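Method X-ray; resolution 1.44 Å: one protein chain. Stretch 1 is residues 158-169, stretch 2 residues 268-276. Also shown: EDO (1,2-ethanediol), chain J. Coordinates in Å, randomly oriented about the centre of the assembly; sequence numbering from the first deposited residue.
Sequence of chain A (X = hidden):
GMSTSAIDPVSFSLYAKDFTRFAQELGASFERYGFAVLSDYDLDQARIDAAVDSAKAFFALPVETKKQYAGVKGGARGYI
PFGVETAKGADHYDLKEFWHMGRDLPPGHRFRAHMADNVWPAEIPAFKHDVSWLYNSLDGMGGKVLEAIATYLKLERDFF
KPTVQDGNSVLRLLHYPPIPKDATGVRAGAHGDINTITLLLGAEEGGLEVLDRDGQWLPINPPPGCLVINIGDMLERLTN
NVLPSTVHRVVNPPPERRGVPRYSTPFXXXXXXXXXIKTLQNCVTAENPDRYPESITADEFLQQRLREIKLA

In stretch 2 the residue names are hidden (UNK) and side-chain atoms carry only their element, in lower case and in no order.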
# COMPACT_ATOMS: atom_id res chain seq x y z
N ASP A 158 -1.69 -5.86 -20.86
CA ASP A 158 -2.73 -4.97 -20.35
C ASP A 158 -3.84 -5.67 -19.56
O ASP A 158 -4.86 -5.04 -19.28
CB ASP A 158 -3.35 -4.12 -21.46
CG ASP A 158 -4.15 -4.93 -22.47
OD1 ASP A 158 -4.09 -6.19 -22.44
OD2 ASP A 158 -4.82 -4.31 -23.33
N PHE A 159 -3.61 -6.91 -19.15
CA PHE A 159 -4.63 -7.69 -18.42
C PHE A 159 -5.29 -6.93 -17.29
O PHE A 159 -6.52 -7.03 -17.09
CB PHE A 159 -4.02 -8.99 -17.88
CG PHE A 159 -4.95 -9.81 -17.05
CD1 PHE A 159 -5.07 -9.60 -15.66
CD2 PHE A 159 -5.71 -10.81 -17.62
CE1 PHE A 159 -5.95 -10.37 -14.90
CE2 PHE A 159 -6.58 -11.57 -16.85
CZ PHE A 159 -6.70 -11.34 -15.50
N PHE A 160 -4.49 -6.25 -16.47
CA PHE A 160 -5.01 -5.63 -15.27
C PHE A 160 -5.74 -4.34 -15.53
O PHE A 160 -6.43 -3.86 -14.65
CB PHE A 160 -3.92 -5.45 -14.22
CG PHE A 160 -3.48 -6.72 -13.61
CD1 PHE A 160 -4.32 -7.40 -12.72
CD2 PHE A 160 -2.26 -7.27 -13.96
CE1 PHE A 160 -3.95 -8.59 -12.19
CE2 PHE A 160 -1.87 -8.48 -13.42
CZ PHE A 160 -2.73 -9.13 -12.52
N LYS A 161 -5.59 -3.75 -16.71
CA LYS A 161 -6.15 -2.42 -16.98
C LYS A 161 -7.64 -2.27 -16.57
O LYS A 161 -7.95 -1.39 -15.76
CB LYS A 161 -5.94 -2.06 -18.46
CG LYS A 161 -6.34 -0.66 -18.79
CD LYS A 161 -6.27 -0.39 -20.29
CE LYS A 161 -6.53 1.06 -20.57
NZ LYS A 161 -7.99 1.34 -20.43
N PRO A 162 -8.56 -3.12 -17.09
CA PRO A 162 -9.95 -2.97 -16.67
C PRO A 162 -10.17 -3.34 -15.23
O PRO A 162 -11.11 -2.84 -14.62
CB PRO A 162 -10.71 -3.92 -17.62
CG PRO A 162 -9.70 -4.86 -18.11
CD PRO A 162 -8.40 -4.18 -18.11
N THR A 163 -9.32 -4.20 -14.68
CA THR A 163 -9.51 -4.74 -13.33
C THR A 163 -9.27 -3.70 -12.26
O THR A 163 -9.83 -3.85 -11.18
CB THR A 163 -8.62 -5.96 -13.03
OG1 THR A 163 -7.30 -5.53 -12.71
CG2 THR A 163 -8.54 -6.92 -14.26
N VAL A 164 -8.51 -2.65 -12.56
CA VAL A 164 -8.16 -1.65 -11.56
C VAL A 164 -8.76 -0.29 -11.88
O VAL A 164 -8.58 0.67 -11.14
CB VAL A 164 -6.64 -1.52 -11.36
CG1 VAL A 164 -6.08 -2.83 -10.81
CG2 VAL A 164 -5.91 -1.07 -12.65
N GLN A 165 -9.50 -0.20 -12.98
CA GLN A 165 -10.15 1.05 -13.31
C GLN A 165 -11.16 1.44 -12.23
O GLN A 165 -12.01 0.63 -11.83
CB GLN A 165 -10.86 0.91 -14.65
CG GLN A 165 -11.58 2.16 -15.14
CD GLN A 165 -12.11 2.04 -16.56
OE1 GLN A 165 -11.36 1.88 -17.49
NE2 GLN A 165 -13.40 2.13 -16.71
N ASP A 166 -11.09 2.70 -11.79
CA ASP A 166 -11.92 3.18 -10.69
C ASP A 166 -11.82 2.31 -9.44
O ASP A 166 -12.74 2.30 -8.63
CB ASP A 166 -13.39 3.38 -11.12
CG ASP A 166 -13.56 4.48 -12.18
OD1 ASP A 166 -12.68 5.33 -12.24
OD2 ASP A 166 -14.53 4.43 -12.95
N GLY A 167 -10.65 1.70 -9.25
CA GLY A 167 -10.43 0.85 -8.09
C GLY A 167 -10.55 1.62 -6.78
O GLY A 167 -10.26 2.80 -6.72
N ASN A 168 -10.93 0.90 -5.72
CA ASN A 168 -11.24 1.48 -4.41
C ASN A 168 -9.94 1.69 -3.63
O ASN A 168 -9.80 1.24 -2.49
CB ASN A 168 -12.18 0.56 -3.65
CG ASN A 168 -12.93 1.26 -2.54
OD1 ASN A 168 -12.74 2.45 -2.24
ND2 ASN A 168 -13.81 0.48 -1.90
N SER A 169 -9.00 2.36 -4.27
CA SER A 169 -7.66 2.54 -3.75
C SER A 169 -7.58 3.66 -2.75
O SER A 169 -8.35 4.64 -2.80
CB SER A 169 -6.66 2.75 -4.90
OG SER A 169 -6.71 1.62 -5.78
N UNK A 268 -2.47 1.98 -1.26
CA UNK A 268 -3.11 0.66 -1.30
C UNK A 268 -3.98 0.58 -2.55
O UNK A 268 -5.14 1.06 -2.57
c UNK A 268 -3.92 0.45 -0.02
c UNK A 268 -2.98 1.69 1.96
c UNK A 268 -1.73 -0.57 2.88
c UNK A 268 -2.20 1.74 3.11
c UNK A 268 -2.45 -0.61 1.70
c UNK A 268 -3.11 0.51 1.23
c UNK A 268 -1.56 0.60 3.55
N UNK A 269 -3.41 -0.08 -3.58
CA UNK A 269 -4.08 -0.21 -4.85
C UNK A 269 -5.03 -1.39 -4.79
O UNK A 269 -4.64 -2.49 -4.38
c UNK A 269 -3.53 -0.15 -7.41
c UNK A 269 -4.29 -1.34 -7.98
c UNK A 269 -2.31 0.23 -8.30
c UNK A 269 -3.07 -0.39 -5.98
N UNK A 270 -6.30 -1.13 -5.14
CA UNK A 270 -7.37 -2.12 -5.11
C UNK A 270 -7.96 -2.30 -6.50
O UNK A 270 -7.93 -1.38 -7.34
c UNK A 270 -9.08 -2.29 -1.84
n UNK A 270 -7.37 -0.95 -2.10
c UNK A 270 -8.54 -1.61 -4.28
c UNK A 270 -8.34 -1.65 -2.79
c UNK A 270 -7.53 -1.14 -0.80
n UNK A 270 -8.54 -1.96 -0.62
N UNK A 271 -8.52 -3.49 -6.73
CA UNK A 271 -9.31 -3.73 -7.91
C UNK A 271 -10.61 -2.85 -7.84
O UNK A 271 -11.08 -2.41 -6.80
c UNK A 271 -7.57 -8.29 -7.90
c UNK A 271 -9.76 -5.19 -7.98
c UNK A 271 -8.68 -6.17 -8.30
c UNK A 271 -8.54 -7.35 -7.55
c UNK A 271 -7.84 -6.00 -9.38
c UNK A 271 -6.85 -6.91 -9.68
c UNK A 271 -6.70 -8.06 -8.94
N UNK A 272 -11.22 -2.67 -9.01
CA UNK A 272 -12.59 -2.20 -9.13
C UNK A 272 -13.55 -3.05 -8.28
O UNK A 272 -13.46 -4.28 -8.26
c UNK A 272 -13.01 -2.27 -10.60
N UNK A 273 -14.45 -2.38 -7.59
CA UNK A 273 -15.40 -3.02 -6.67
C UNK A 273 -16.20 -4.15 -7.29
O UNK A 273 -16.42 -5.18 -6.67
o UNK A 273 -15.69 -1.07 -5.34
c UNK A 273 -16.37 -1.99 -6.14
N UNK A 274 -16.62 -3.94 -8.54
CA UNK A 274 -17.37 -4.93 -9.28
C UNK A 274 -16.57 -5.95 -10.10
O UNK A 274 -17.17 -6.73 -10.87
c UNK A 274 -18.43 -4.21 -10.16
c UNK A 274 -17.84 -3.23 -11.18
o UNK A 274 -18.64 -2.61 -11.97
o UNK A 274 -16.60 -3.11 -11.24
N UNK A 275 -15.25 -5.95 -9.95
CA UNK A 275 -14.40 -6.91 -10.65
C UNK A 275 -14.57 -8.28 -10.00
O UNK A 275 -14.38 -8.44 -8.79
c UNK A 275 -12.01 -7.52 -11.19
c UNK A 275 -10.26 -9.34 -12.33
c UNK A 275 -11.02 -8.14 -10.43
c UNK A 275 -11.24 -8.73 -13.10
c UNK A 275 -12.08 -7.82 -12.52
c UNK A 275 -12.94 -6.50 -10.57
o UNK A 275 -9.39 -10.26 -12.91
c UNK A 275 -10.16 -9.04 -11.00
N UNK A 276 -14.96 -9.27 -10.80
CA UNK A 276 -15.07 -10.64 -10.32
C UNK A 276 -13.68 -11.27 -10.35
O UNK A 276 -13.01 -11.39 -11.41
c UNK A 276 -17.02 -13.81 -11.53
o UNK A 276 -16.65 -14.18 -12.65
c UNK A 276 -16.04 -11.47 -11.18
c UNK A 276 -16.06 -12.92 -10.72
o UNK A 276 -18.10 -14.12 -11.03
C1 EDO J . -7.31 -7.46 -21.80
O1 EDO J . -5.98 -7.92 -21.59
C2 EDO J . -7.67 -6.43 -20.75
O2 EDO J . -7.06 -5.17 -21.08
O HOH W 1 -13.66 0.31 -6.96
O HOH W 2 -14.29 -2.19 -3.23

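Position 268 carries seven side-chain carbons, one leading into a six-membered ring with no heteroatom, and the end of that ring leads away from stretch 1. Its backbone does the work instead: O lies 3.2 Å from Ser169 CA, a CA-H...O contact. The ring without a hydroxyl makes this Phe268.

Position 269 has four carbons, forked at the second. CA-to-CB points away overall, yet the end of the fork swings back until one tip is 3.7 Å from Val164 CG1. Four carbons branching beyond CB mean Leu269, and the tip touching Val164 CG1 is CD2.

At 270 one carbon leads to a five-membered ring of three carbons and two nitrogens. One face of the ring receives the backbone O of Asn168, 3.3 Å from the ring carbon bonded to CB; the ring is an imidazole, so this is His270. Asn168 O is also 3.3 Å from His270 ND1, but at an angle too poor for a hydrogen bond; ND1 instead donates to Phe268 O at 3.0 Å, which fixes the ring against its own strand. The backbone is held too, since His270 N donates to Ser169 OG at 2.9 Å, nearly in line.

Position 271 again has one carbon and a six-carbon ring, with no oxygen. The CA-to-CB bond points away overall, though CB still touches stretch 1, and the ring comes back to fill the space beside Phe160, Thr163 and Val164. This is Phe271: CE1 sits 4.0 Å from Phe160 CD1, which lies at the ring's edge, and 3.4 Å from Thr163 OG1, while CD1 is 3.9 Å from Val164 CG1. Thr163 OG1 spends its proton on Phe160 O, 2.7 Å away, so the hydroxyl is already satisfied where it meets the ring.

Position 272 shows a single carbon, CB, lying 3.3 Å from Gln165 O: Ala272. Its N donates to Thr163 O at 2.8 Å, the shortest hydrogen bond directly joining the stretches.

Position 273 has one carbon and one oxygen. Here water mediates: one water accepts from the backbone N of 273 and donates to Asp166 O, and a second links the side-chain oxygen to Asn168 ND2. One carbon and a hydroxyl make this Ser273.

Position 274 has two carbons, the second bearing two oxygens. The short carboxylate is Asp274, and it makes no contact with stretch 1.

At 275 CA-to-CB points toward stretch 1, and one carbon leads to a six-carbon ring bearing an oxygen. Thr163 CB sits over the ring face, 3.8 Å from its centroid, and the ring's oxygen reaches 3.9 Å from Phe159 CZ. This is Tyr275, and that oxygen is OH.

Position 276 has three carbons, the third carrying two oxygens. It is Glu276, out of reach of stretch 1.

The contact works by pinning backbone and packing side chains around the pins. Thr163 is the hub, accepting from Ala272 N while its side chain meets both Phe271 and Tyr275. Gly167 permits the close approach: an ideal CB there would lie 2.1 Å from His270 O, a clash, whereas Gly167 CA approaches that oxygen to 3.4 Å. A weak bond from Asn168 N to Phe271 O, 3.5 Å, adds a further tie.

Stretch 2 268-276: FLHFASDYE
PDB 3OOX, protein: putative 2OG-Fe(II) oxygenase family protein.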